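PDB 6YJO: FAD-binding PCMH-type domain-containing protein from Gibberella zeae, which probably acts as an FAD-dependent oxidoreductase, with its flavin cofactor held covalently by the protein. Local coordinates for residues A[155-163]-A[175-186]; A[207-218]-A[404-412]. All blocks are in the same frame, centred on the assembly; numbering follows the deposited sequence.

How the interactions relate
Interaction 1 lines the flavin site: Cys162 is bonded to the isoalloxazine ring, and backbone groups of 155-163 and 175-186 hold its pyrimidine edge. Interaction 2 is further out, its centre about 19 Å from that of interaction 1, and ties helix 211-220 and the turn before it to the loop of 404-412. The two meet by packing, with Leu185 CD1 3.9 Å from Phe410 CE2. The side chain of Phe410 is about 9 Å from FAD and about 4 Å from that of Tyr457, whose hydroxyl hydrogen-bonds both the flavin and the backbone N of Gly175. Phe410 is thus a second-shell neighbour of the cofactor, behind Tyr457.

Interaction 1: A[155-163]-A[175-186]; sequences RAIPHGSCP and GYGFASRTHGLT. With FAD (flavin-adenine dinucleotide), chain C.
Pro158 and Thr186 meet through one side-chain hydrogen bond, from Thr186 OG1 to Pro158 O. At 2.5 Å it is very short, and the exact length is doubtful. With OG1 anti to its own carbonyl carbon (chi1 -45°), the threonine also sets the hydroxyl against His159 CA. A weaker polar contact follows along the chain, where Gly177 CA points a C-H at His159 O, 3.3 Å away. Beside this C-H...O contact the backbones come closest, the CA atoms of Gly160 and Gly177 being 3.9 Å apart, while the threonine bond lies at the other end, by Pro158.

Van der Waals packing is carried by Pro158, whose ring turns toward 175-186 and presses CB and CG onto the carbonyl oxygens of His183 and Gly184, with Ala179 CB 4.4 Å from Pro158 CB. Nearer the flavin, Ser161 OG lies obliquely against the Phe178 ring.

Within 155-163, His159 ND1 donates to Gly160 O, in the carbonyl plane and on a lone pair. His170 NE2 takes the N-H of Gly160 from outside, so this glycine is held at both its N and its O.

The flavin completes the contact. Cys162 SG is bonded to FAD C6 at 1.8 Å; with His102 as the second covalent anchor, this is the bicovalent attachment known from berberine bridge-type oxidases. Ser161 N donates to FAD O4 (3.2 Å), Tyr176 N donates to FAD O2, and Tyr176 O accepts from FAD N3 at 2.7 Å. One segment therefore reads O4 and the other reads N3 and O2. Backbone N-H groups directed at both carbonyl oxygens would favour electron density on the pyrimidine side, consistent with stabilising a reduced, anionic flavin.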
loop_
_atom_site.group_PDB
_atom_site.type_symbol
_atom_site.label_atom_id
_atom_site.label_comp_id
_atom_site.label_asym_id
_atom_site.label_seq_id
_atom_site.Cartn_x
_atom_site.Cartn_y
_atom_site.Cartn_z
ATOM N N ARG A 155 5.319 -20.789 5.136
ATOM C CA ARG A 155 4.329 -19.846 5.619
ATOM C C ARG A 155 4.421 -18.555 4.822
ATOM O O ARG A 155 5.403 -18.296 4.119
ATOM C CB ARG A 155 4.523 -19.570 7.117
ATOM C CG ARG A 155 4.604 -20.829 7.979
ATOM C CD ARG A 155 3.351 -21.688 7.892
ATOM N NE ARG A 155 2.183 -21.027 8.469
ATOM C CZ ARG A 155 1.002 -21.611 8.652
ATOM N NH1 ARG A 155 0.821 -22.879 8.308
ATOM N NH2 ARG A 155 -0.000 -20.926 9.187
ATOM N N ALA A 156 3.377 -17.743 4.948
ATOM C CA ALA A 156 3.243 -16.541 4.144
ATOM C C ALA A 156 2.220 -15.626 4.795
ATOM O O ALA A 156 1.400 -16.058 5.611
ATOM C CB ALA A 156 2.823 -16.874 2.711
ATOM N N ILE A 157 2.288 -14.351 4.426
ATOM C CA ILE A 157 1.246 -13.392 4.772
ATOM C C ILE A 157 0.791 -12.711 3.485
ATOM O O ILE A 157 1.539 -12.661 2.498
ATOM C CB ILE A 157 1.734 -12.354 5.809
ATOM C CG1 ILE A 157 3.012 -11.660 5.332
ATOM C CG2 ILE A 157 1.975 -13.014 7.159
ATOM C CD1 ILE A 157 3.579 -10.689 6.358
ATOM N N PRO A 158 -0.434 -12.190 3.463
ATOM C CA PRO A 158 -0.933 -11.543 2.241
ATOM C C PRO A 158 -0.347 -10.146 2.083
ATOM O O PRO A 158 -0.345 -9.351 3.025
ATOM C CB PRO A 158 -2.447 -11.502 2.457
ATOM C CG PRO A 158 -2.606 -11.445 3.948
ATOM C CD PRO A 158 -1.457 -12.242 4.522
ATOM N N HIS A 159 0.158 -9.854 0.888
ATOM C CA HIS A 159 0.770 -8.561 0.607
ATOM C C HIS A 159 0.752 -8.328 -0.899
ATOM O O HIS A 159 0.278 -9.166 -1.671
ATOM C CB HIS A 159 2.192 -8.501 1.167
ATOM C CG HIS A 159 3.048 -9.656 0.751
ATOM N ND1 HIS A 159 3.352 -9.918 -0.567
ATOM C CD2 HIS A 159 3.651 -10.628 1.477
ATOM C CE1 HIS A 159 4.111 -10.997 -0.635
ATOM N NE2 HIS A 159 4.309 -11.446 0.591
ATOM N N GLY A 160 1.293 -7.179 -1.310
ATOM C CA GLY A 160 1.251 -6.755 -2.692
ATOM C C GLY A 160 2.294 -7.428 -3.560
ATOM O O GLY A 160 3.090 -8.258 -3.120
ATOM N N SER A 161 2.294 -7.030 -4.835
ATOM C CA SER A 161 3.113 -7.703 -5.837
ATOM C C SER A 161 4.556 -7.213 -5.842
ATOM O O SER A 161 5.456 -7.960 -6.243
ATOM C CB SER A 161 2.501 -7.501 -7.225
ATOM O OG SER A 161 1.093 -7.653 -7.201
ATOM N N CYS A 162 4.797 -5.976 -5.415
ATOM C CA CYS A 162 6.136 -5.398 -5.496
ATOM C C CYS A 162 7.003 -5.918 -4.356
ATOM O O CYS A 162 6.698 -5.649 -3.187
ATOM C CB CYS A 162 6.064 -3.883 -5.443
ATOM S SG CYS A 162 4.967 -3.187 -6.680
ATOM N N PRO A 163 8.083 -6.646 -4.642
ATOM C CA PRO A 163 8.908 -7.175 -3.545
ATOM C C PRO A 163 9.690 -6.110 -2.799
ATOM O O PRO A 163 10.005 -6.310 -1.619
ATOM C CB PRO A 163 9.843 -8.157 -4.260
ATOM C CG PRO A 163 9.941 -7.628 -5.647
ATOM C CD PRO A 163 8.593 -7.052 -5.961
ATOM N N GLY A 175 -2.273 -3.026 2.594
ATOM C CA GLY A 175 -1.516 -4.137 2.058
ATOM C C GLY A 175 -2.398 -5.061 1.251
ATOM O O GLY A 175 -2.999 -5.988 1.801
ATOM N N TYR A 176 -2.493 -4.809 -0.052
ATOM C CA TYR A 176 -3.374 -5.551 -0.938
ATOM C C TYR A 176 -2.570 -6.182 -2.065
ATOM O O TYR A 176 -1.646 -5.565 -2.606
ATOM C CB TYR A 176 -4.463 -4.650 -1.525
ATOM C CG TYR A 176 -5.468 -5.398 -2.367
ATOM C CD1 TYR A 176 -5.210 -5.682 -3.705
ATOM C CD2 TYR A 176 -6.671 -5.831 -1.825
ATOM C CE1 TYR A 176 -6.123 -6.371 -4.473
ATOM C CE2 TYR A 176 -7.591 -6.525 -2.591
ATOM C CZ TYR A 176 -7.309 -6.787 -3.913
ATOM O OH TYR A 176 -8.210 -7.468 -4.690
ATOM N N GLY A 177 -2.940 -7.405 -2.423
ATOM C CA GLY A 177 -2.271 -8.110 -3.489
ATOM C C GLY A 177 -3.111 -9.268 -3.979
ATOM O O GLY A 177 -4.298 -9.378 -3.665
ATOM N N PHE A 178 -2.469 -10.149 -4.744
ATOM C CA PHE A 178 -3.153 -11.260 -5.395
ATOM C C PHE A 178 -3.474 -12.411 -4.451
ATOM O O PHE A 178 -3.964 -13.443 -4.913
ATOM C CB PHE A 178 -2.308 -11.758 -6.574
ATOM C CG PHE A 178 -2.341 -10.844 -7.769
ATOM C CD1 PHE A 178 -3.541 -10.311 -8.215
ATOM C CD2 PHE A 178 -1.176 -10.508 -8.438
ATOM C CE1 PHE A 178 -3.579 -9.469 -9.304
ATOM C CE2 PHE A 178 -1.207 -9.663 -9.535
ATOM C CZ PHE A 178 -2.412 -9.144 -9.969
ATOM N N ALA A 179 -3.217 -12.259 -3.154
ATOM C CA ALA A 179 -3.696 -13.182 -2.133
ATOM C C ALA A 179 -4.695 -12.540 -1.181
ATOM O O ALA A 179 -5.163 -13.211 -0.255
ATOM C CB ALA A 179 -2.516 -13.734 -1.326
ATOM N N SER A 180 -5.034 -11.264 -1.381
ATOM C CA SER A 180 -5.857 -10.557 -0.406
ATOM C C SER A 180 -7.289 -11.072 -0.411
ATOM O O SER A 180 -7.874 -11.318 0.650
ATOM C CB SER A 180 -5.829 -9.055 -0.690
ATOM O OG SER A 180 -4.624 -8.476 -0.224
ATOM N N ARG A 181 -7.874 -11.236 -1.600
ATOM C CA ARG A 181 -9.263 -11.674 -1.677
ATOM C C ARG A 181 -9.460 -13.012 -0.978
ATOM O O ARG A 181 -10.569 -13.321 -0.525
ATOM C CB ARG A 181 -9.702 -11.768 -3.137
ATOM C CG ARG A 181 -11.201 -11.696 -3.323
ATOM C CD ARG A 181 -11.574 -11.393 -4.762
ATOM N NE ARG A 181 -13.018 -11.462 -4.942
ATOM C CZ ARG A 181 -13.701 -12.599 -5.041
ATOM N NH1 ARG A 181 -13.067 -13.765 -4.986
ATOM N NH2 ARG A 181 -15.018 -12.572 -5.195
ATOM N N THR A 182 -8.397 -13.809 -0.879
ATOM C CA THR A 182 -8.450 -15.125 -0.259
ATOM C C THR A 182 -7.987 -15.122 1.188
ATOM O O THR A 182 -8.521 -15.887 1.998
ATOM C CB THR A 182 -7.581 -16.109 -1.051
ATOM O OG1 THR A 182 -8.010 -16.136 -2.418
ATOM C CG2 THR A 182 -7.657 -17.514 -0.458
ATOM N N HIS A 183 -7.009 -14.282 1.532
ATOM C CA HIS A 183 -6.422 -14.289 2.862
ATOM C C HIS A 183 -6.370 -12.912 3.516
ATOM O O HIS A 183 -5.819 -12.793 4.615
ATOM C CB HIS A 183 -5.002 -14.879 2.812
ATOM C CG HIS A 183 -4.957 -16.315 2.381
ATOM N ND1 HIS A 183 -4.176 -16.753 1.333
ATOM C CD2 HIS A 183 -5.591 -17.411 2.862
ATOM C CE1 HIS A 183 -4.333 -18.056 1.184
ATOM N NE2 HIS A 183 -5.185 -18.481 2.099
ATOM N N GLY A 184 -6.910 -11.877 2.879
ATOM C CA GLY A 184 -7.119 -10.594 3.516
ATOM C C GLY A 184 -5.997 -9.605 3.242
ATOM O O GLY A 184 -4.951 -9.927 2.674
ATOM N N LEU A 185 -6.246 -8.363 3.656
ATOM C CA LEU A 185 -5.199 -7.356 3.673
ATOM C C LEU A 185 -4.082 -7.782 4.620
ATOM O O LEU A 185 -4.281 -8.580 5.539
ATOM C CB LEU A 185 -5.752 -6.001 4.121
ATOM C CG LEU A 185 -6.917 -5.384 3.342
ATOM C CD1 LEU A 185 -7.432 -4.165 4.090
ATOM C CD2 LEU A 185 -6.508 -5.009 1.921
ATOM N N THR A 186 -2.888 -7.234 4.386
ATOM C CA THR A 186 -1.770 -7.522 5.278
ATOM C C THR A 186 -2.108 -7.151 6.716
ATOM O O THR A 186 -1.741 -7.871 7.653
ATOM C CB THR A 186 -0.517 -6.775 4.823
ATOM O OG1 THR A 186 -0.362 -6.905 3.404
ATOM C CG2 THR A 186 0.714 -7.338 5.525
HETATM P PA FAD C . 7.936 4.360 2.920
HETATM O O1A FAD C . 8.080 5.598 2.118
HETATM O O2A FAD C . 9.220 3.929 3.647
HETATM O O5B FAD C . 6.747 4.490 3.946
HETATM C C5B FAD C . 5.450 4.969 3.533
HETATM C C4B FAD C . 4.715 5.504 4.732
HETATM O O4B FAD C . 4.914 4.610 5.855
HETATM C C3B FAD C . 5.180 6.879 5.203
HETATM O O3B FAD C . 4.094 7.622 5.745
HETATM C C2B FAD C . 6.214 6.522 6.269
HETATM O O2B FAD C . 6.390 7.566 7.215
HETATM C C1B FAD C . 5.549 5.307 6.911
HETATM N N9A FAD C . 6.477 4.408 7.591
HETATM C C8A FAD C . 7.497 3.675 7.037
HETATM N N7A FAD C . 8.176 2.961 7.901
HETATM C C5A FAD C . 7.560 3.244 9.115
HETATM C C6A FAD C . 7.808 2.801 10.425
HETATM N N6A FAD C . 8.778 1.946 10.758
HETATM N N1A FAD C . 7.008 3.279 11.405
HETATM C C2A FAD C . 6.035 4.133 11.082
HETATM N N3A FAD C . 5.707 4.619 9.884
HETATM C C4A FAD C . 6.518 4.133 8.932
HETATM N N1 FAD C . 0.358 -1.264 -2.506
HETATM C C2 FAD C . -0.605 -2.231 -2.531
HETATM O O2 FAD C . -1.565 -2.210 -1.751
HETATM N N3 FAD C . -0.515 -3.267 -3.448
HETATM C C4 FAD C . 0.487 -3.438 -4.383
HETATM O O4 FAD C . 0.465 -4.399 -5.149
HETATM C C4X FAD C . 1.504 -2.404 -4.347
HETATM N N5 FAD C . 2.490 -2.486 -5.195
HETATM C C5X FAD C . 3.463 -1.499 -5.155
HETATM C C6 FAD C . 4.509 -1.545 -6.069
HETATM C C7 FAD C . 5.526 -0.599 -6.053
HETATM C C7M FAD C . 6.652 -0.705 -7.048
HETATM C C8 FAD C . 5.459 0.470 -5.142
HETATM C C8M FAD C . 6.531 1.523 -5.098
HETATM C C9 FAD C . 4.400 0.536 -4.241
HETATM C C9A FAD C . 3.405 -0.434 -4.245
HETATM N N10 FAD C . 2.327 -0.395 -3.339
HETATM C C10 FAD C . 1.353 -1.358 -3.368
HETATM C "C1'" FAD C . 2.191 0.711 -2.383
HETATM C "C2'" FAD C . 2.771 0.415 -1.008
HETATM O "O2'" FAD C . 1.878 -0.420 -0.273
HETATM C "C3'" FAD C . 2.945 1.737 -0.260
HETATM O "O3'" FAD C . 3.739 2.599 -1.068
HETATM C "C4'" FAD C . 3.609 1.609 1.109
HETATM O "O4'" FAD C . 2.950 2.452 2.054
HETATM C "C5'" FAD C . 5.074 1.972 1.036
HETATM O "O5'" FAD C . 5.737 1.503 2.225
HETATM P P FAD C . 7.293 1.616 2.369
HETATM O O1P FAD C . 7.692 1.389 3.830
HETATM O O2P FAD C . 7.947 0.747 1.358
HETATM O O3P FAD C . 7.501 3.158 1.982
#

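Interaction 2: A[207-218]-A[404-412]; sequences DWEYYDLTWALR and LPINSAFPH. With NAG (2-acetamido-2-deoxy-beta-D-glucopyranose), chain B.
Asn407 reaches in against the start of the helix that begins at Tyr211 and uses both hydrogens of its amide. ND2 donates to Asp207 OD1 at 3.0 Å, almost straight at 177°, and to Tyr211 O at 2.8 Å. Its CG is anti to the backbone N (chi1 -179°), which carries the amide over one face of the Tyr211 ring; the two planes are stacked, 14° apart, with ND2 over the ring centre.

The rest of the tight part is equally specific. Arg218 NH1 donates to Asn407 O at 2.9 Å and also to Asp207 OD1, which Asn407 ND2 meets from the opposite face of the carboxylate. The Arg218-Asp207 salt bridge lies within 207-218 and ties the helix to the turn before it. Ser408 OG donates to Arg218 O at 2.6 Å, and Ala409 N donates to Trp215 O. Ala409 CB sits over the six-membered ring of Trp215, a CH-pi contact 3.4 Å from its centroid.

Packing thins toward solvent. A water links Asp207 OD2 to Asn407 N, and Ile406 CD1 makes an apolar contact with Arg218 CD at 3.9 Å. Tyr211 is exposed, while Tyr210, at the N-cap position of the helix, turns to a glycan N-acetylglucosamine instead.

On its other sides, helix 211-220 lies against strand 202-206 through Leu213 and Thr214, and against helix 479-489 through Ala216 and Trp215, whose indole also makes a cation-pi contact with Lys481. The 404-412 loop, part of the connection between strands 380-386 and 417-423 of the seven-stranded antiparallel sheet, so brings that connection up against helix 211-220.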
loop_
_atom_site.group_PDB
_atom_site.type_symbol
_atom_site.label_atom_id
_atom_site.label_comp_id
_atom_site.label_asym_id
_atom_site.label_seq_id
_atom_site.Cartn_x
_atom_site.Cartn_y
_atom_site.Cartn_z
ATOM N N ASP A 207 -4.154 -5.656 20.781
ATOM C CA ASP A 207 -5.562 -5.379 21.048
ATOM C C ASP A 207 -5.849 -5.309 22.543
ATOM O O ASP A 207 -6.620 -4.452 22.991
ATOM C CB ASP A 207 -6.440 -6.440 20.384
ATOM C CG ASP A 207 -6.825 -6.074 18.963
ATOM O OD1 ASP A 207 -6.676 -4.890 18.586
ATOM O OD2 ASP A 207 -7.288 -6.962 18.220
ATOM N N TRP A 208 -5.233 -6.187 23.333
ATOM C CA TRP A 208 -5.537 -6.229 24.760
ATOM C C TRP A 208 -4.958 -5.017 25.482
ATOM O O TRP A 208 -5.681 -4.273 26.154
ATOM C CB TRP A 208 -5.004 -7.523 25.375
ATOM C CG TRP A 208 -5.624 -7.846 26.703
ATOM C CD1 TRP A 208 -5.090 -7.617 27.939
ATOM C CD2 TRP A 208 -6.903 -8.452 26.924
ATOM N NE1 TRP A 208 -5.956 -8.047 28.917
ATOM C CE2 TRP A 208 -7.076 -8.564 28.319
ATOM C CE3 TRP A 208 -7.916 -8.915 26.078
ATOM C CZ2 TRP A 208 -8.224 -9.121 28.886
ATOM C CZ3 TRP A 208 -9.052 -9.466 26.642
ATOM C CH2 TRP A 208 -9.198 -9.564 28.032
ATOM N N GLU A 209 -3.649 -4.800 25.350
ATOM C CA GLU A 209 -2.990 -3.767 26.137
ATOM C C GLU A 209 -3.296 -2.362 25.630
ATOM O O GLU A 209 -3.293 -1.413 26.424
ATOM C CB GLU A 209 -1.477 -3.996 26.142
ATOM C CG GLU A 209 -1.041 -5.348 26.697
ATOM C CD GLU A 209 -0.843 -6.391 25.614
ATOM O OE1 GLU A 209 -1.776 -6.611 24.813
ATOM O OE2 GLU A 209 0.254 -6.987 25.561
ATOM N N TYR A 210 -3.563 -2.200 24.327
ATOM C CA TYR A 210 -3.716 -0.869 23.736
ATOM C C TYR A 210 -4.681 -0.979 22.549
ATOM O O TYR A 210 -4.290 -0.942 21.379
ATOM C CB TYR A 210 -2.365 -0.289 23.316
ATOM C CG TYR A 210 -1.428 -0.025 24.478
ATOM C CD1 TYR A 210 -1.613 1.073 25.311
ATOM C CD2 TYR A 210 -0.358 -0.872 24.740
ATOM C CE1 TYR A 210 -0.763 1.318 26.373
ATOM C CE2 TYR A 210 0.497 -0.635 25.798
ATOM C CZ TYR A 210 0.288 0.464 26.613
ATOM O OH TYR A 210 1.133 0.712 27.673
ATOM N N TYR A 211 -5.973 -1.089 22.868
ATOM C CA TYR A 211 -6.979 -1.382 21.849
ATOM C C TYR A 211 -7.049 -0.283 20.792
ATOM O O TYR A 211 -7.098 -0.566 19.590
ATOM C CB TYR A 211 -8.346 -1.574 22.512
ATOM C CG TYR A 211 -9.371 -2.265 21.635
ATOM C CD1 TYR A 211 -9.348 -3.643 21.463
ATOM C CD2 TYR A 211 -10.367 -1.542 20.989
ATOM C CE1 TYR A 211 -10.282 -4.283 20.665
ATOM C CE2 TYR A 211 -11.308 -2.174 20.192
ATOM C CZ TYR A 211 -11.259 -3.546 20.034
ATOM O OH TYR A 211 -12.185 -4.189 19.240
ATOM N N ASP A 212 -7.068 0.982 21.222
ATOM C CA ASP A 212 -7.251 2.084 20.283
ATOM C C ASP A 212 -5.990 2.350 19.471
ATOM O O ASP A 212 -6.069 2.611 18.264
ATOM C CB ASP A 212 -7.662 3.353 21.032
ATOM C CG ASP A 212 -9.078 3.289 21.569
ATOM O OD1 ASP A 212 -9.887 2.487 21.056
ATOM O OD2 ASP A 212 -9.382 4.057 22.505
ATOM N N LEU A 213 -4.823 2.315 20.116
ATOM C CA LEU A 213 -3.571 2.487 19.388
ATOM C C LEU A 213 -3.418 1.419 18.311
ATOM O O LEU A 213 -3.104 1.725 17.154
ATOM C CB LEU A 213 -2.397 2.451 20.365
ATOM C CG LEU A 213 -0.987 2.485 19.776
ATOM C CD1 LEU A 213 -0.853 3.604 18.752
ATOM C CD2 LEU A 213 0.030 2.651 20.896
ATOM N N THR A 214 -3.651 0.155 18.676
ATOM C CA THR A 214 -3.578 -0.928 17.699
ATOM C C THR A 214 -4.618 -0.739 16.603
ATOM O O THR A 214 -4.372 -1.062 15.435
ATOM C CB THR A 214 -3.783 -2.271 18.404
ATOM O OG1 THR A 214 -2.843 -2.399 19.479
ATOM C CG2 THR A 214 -3.603 -3.438 17.442
ATOM N N TRP A 215 -5.790 -0.221 16.968
ATOM C CA TRP A 215 -6.822 0.074 15.981
ATOM C C TRP A 215 -6.322 1.089 14.958
ATOM O O TRP A 215 -6.579 0.949 13.756
ATOM C CB TRP A 215 -8.069 0.581 16.706
ATOM C CG TRP A 215 -9.146 1.137 15.833
ATOM C CD1 TRP A 215 -10.189 0.455 15.274
ATOM C CD2 TRP A 215 -9.309 2.504 15.446
ATOM N NE1 TRP A 215 -10.987 1.316 14.556
ATOM C CE2 TRP A 215 -10.466 2.580 14.644
ATOM C CE3 TRP A 215 -8.585 3.673 15.698
ATOM C CZ2 TRP A 215 -10.913 3.776 14.090
ATOM C CZ3 TRP A 215 -9.027 4.859 15.145
ATOM C CH2 TRP A 215 -10.183 4.904 14.355
ATOM N N ALA A 216 -5.591 2.109 15.417
ATOM C CA ALA A 216 -5.053 3.107 14.497
ATOM C C ALA A 216 -3.910 2.533 13.671
ATOM O O ALA A 216 -3.748 2.885 12.497
ATOM C CB ALA A 216 -4.587 4.338 15.275
ATOM N N LEU A 217 -3.103 1.648 14.262
ATOM C CA LEU A 217 -1.999 1.052 13.516
ATOM C C LEU A 217 -2.498 0.213 12.351
ATOM O O LEU A 217 -1.810 0.102 11.328
ATOM C CB LEU A 217 -1.125 0.204 14.445
ATOM C CG LEU A 217 -0.402 0.976 15.548
ATOM C CD1 LEU A 217 0.576 0.085 16.296
ATOM C CD2 LEU A 217 0.318 2.191 14.983
ATOM N N ARG A 218 -3.682 -0.390 12.481
ATOM C CA ARG A 218 -4.295 -1.133 11.379
ATOM C C ARG A 218 -4.997 -0.155 10.435
ATOM O O ARG A 218 -6.220 -0.148 10.285
ATOM C CB ARG A 218 -5.276 -2.178 11.899
ATOM C CG ARG A 218 -4.661 -3.327 12.686
ATOM C CD ARG A 218 -5.681 -4.439 12.892
ATOM N NE ARG A 218 -5.179 -5.504 13.755
ATOM C CZ ARG A 218 -5.334 -5.545 15.078
ATOM N NH1 ARG A 218 -5.984 -4.581 15.718
ATOM N NH2 ARG A 218 -4.834 -6.563 15.766
ATOM N N LEU A 404 -15.495 -12.369 15.755
ATOM C CA LEU A 404 -15.863 -10.977 15.965
ATOM C C LEU A 404 -15.102 -10.075 14.997
ATOM O O LEU A 404 -13.995 -10.415 14.561
ATOM C CB LEU A 404 -15.568 -10.545 17.405
ATOM C CG LEU A 404 -16.081 -11.439 18.541
ATOM C CD1 LEU A 404 -15.621 -10.912 19.902
ATOM C CD2 LEU A 404 -17.598 -11.593 18.498
ATOM N N PRO A 405 -15.658 -8.914 14.654
ATOM C CA PRO A 405 -15.031 -8.069 13.629
ATOM C C PRO A 405 -13.616 -7.659 14.018
ATOM O O PRO A 405 -13.234 -7.662 15.190
ATOM C CB PRO A 405 -15.960 -6.850 13.553
ATOM C CG PRO A 405 -17.253 -7.299 14.180
ATOM C CD PRO A 405 -16.864 -8.294 15.226
ATOM N N ILE A 406 -12.830 -7.293 13.007
ATOM C CA ILE A 406 -11.464 -6.841 13.240
ATOM C C ILE A 406 -11.482 -5.426 13.805
ATOM O O ILE A 406 -12.325 -4.594 13.447
ATOM C CB ILE A 406 -10.626 -6.912 11.949
ATOM C CG1 ILE A 406 -9.162 -6.578 12.248
ATOM C CG2 ILE A 406 -11.193 -5.984 10.880
ATOM C CD1 ILE A 406 -8.241 -6.733 11.058
ATOM N N ASN A 407 -10.537 -5.160 14.706
ATOM C CA ASN A 407 -10.356 -3.850 15.335
ATOM C C ASN A 407 -9.418 -3.043 14.446
ATOM O O ASN A 407 -8.197 -3.072 14.605
ATOM C CB ASN A 407 -9.801 -4.008 16.746
ATOM C CG ASN A 407 -9.612 -2.684 17.456
ATOM O OD1 ASN A 407 -10.427 -1.769 17.321
ATOM N ND2 ASN A 407 -8.538 -2.581 18.233
ATOM N N SER A 408 -9.990 -2.313 13.491
ATOM C CA SER A 408 -9.181 -1.649 12.481
ATOM C C SER A 408 -9.844 -0.353 12.037
ATOM O O SER A 408 -11.062 -0.301 11.837
ATOM C CB SER A 408 -8.954 -2.562 11.268
ATOM O OG SER A 408 -8.176 -1.907 10.287
ATOM N N ALA A 409 -9.020 0.685 11.870
ATOM C CA ALA A 409 -9.512 1.972 11.398
ATOM C C ALA A 409 -9.765 1.987 9.896
ATOM O O ALA A 409 -10.454 2.889 9.414
ATOM C CB ALA A 409 -8.523 3.075 11.765
ATOM N N PHE A 410 -9.218 1.028 9.150
ATOM C CA PHE A 410 -9.410 0.959 7.708
ATOM C C PHE A 410 -10.903 0.977 7.375
ATOM O O PHE A 410 -11.651 0.117 7.867
ATOM C CB PHE A 410 -8.769 -0.308 7.144
ATOM C CG PHE A 410 -8.850 -0.417 5.642
ATOM C CD1 PHE A 410 -7.913 0.215 4.836
ATOM C CD2 PHE A 410 -9.856 -1.156 5.038
ATOM C CE1 PHE A 410 -7.979 0.118 3.463
ATOM C CE2 PHE A 410 -9.924 -1.258 3.658
ATOM C CZ PHE A 410 -8.983 -0.619 2.872
ATOM N N PRO A 411 -11.369 1.915 6.549
ATOM C CA PRO A 411 -12.813 2.154 6.437
ATOM C C PRO A 411 -13.493 1.530 5.224
ATOM O O PRO A 411 -14.722 1.603 5.115
ATOM C CB PRO A 411 -12.877 3.679 6.349
ATOM C CG PRO A 411 -11.651 4.017 5.529
ATOM C CD PRO A 411 -10.594 2.977 5.880
ATOM N N HIS A 412 -12.735 0.915 4.312
ATOM C CA HIS A 412 -13.232 0.604 2.978
ATOM C C HIS A 412 -13.614 -0.864 2.795
ATOM O O HIS A 412 -13.737 -1.323 1.653
ATOM C CB HIS A 412 -12.196 1.016 1.930
ATOM C CG HIS A 412 -11.815 2.463 1.993
ATOM N ND1 HIS A 412 -12.740 3.482 1.905
ATOM C CD2 HIS A 412 -10.609 3.062 2.131
ATOM C CE1 HIS A 412 -12.121 4.646 1.989
ATOM N NE2 HIS A 412 -10.827 4.419 2.127
HETATM C C1 NAG B . 0.128 6.722 28.547
HETATM C C2 NAG B . -0.649 5.415 28.293
HETATM C C3 NAG B . -1.902 5.336 29.166
HETATM C C4 NAG B . -1.533 5.551 30.626
HETATM C C5 NAG B . -0.850 6.902 30.770
HETATM C C6 NAG B . -0.409 7.191 32.184
HETATM C C7 NAG B . -0.198 4.689 25.989
HETATM C C8 NAG B . -0.713 4.645 24.582
HETATM N N2 NAG B . -0.995 5.280 26.886
HETATM O O3 NAG B . -2.482 4.047 28.993
HETATM O O4 NAG B . -2.631 5.424 31.527
HETATM O O5 NAG B . 0.337 6.904 29.963
HETATM O O6 NAG B . 0.868 6.621 32.444
HETATM O O7 NAG B . 0.890 4.208 26.298
HETATM O O HOH W 1 -8.586 -7.261 16.037
#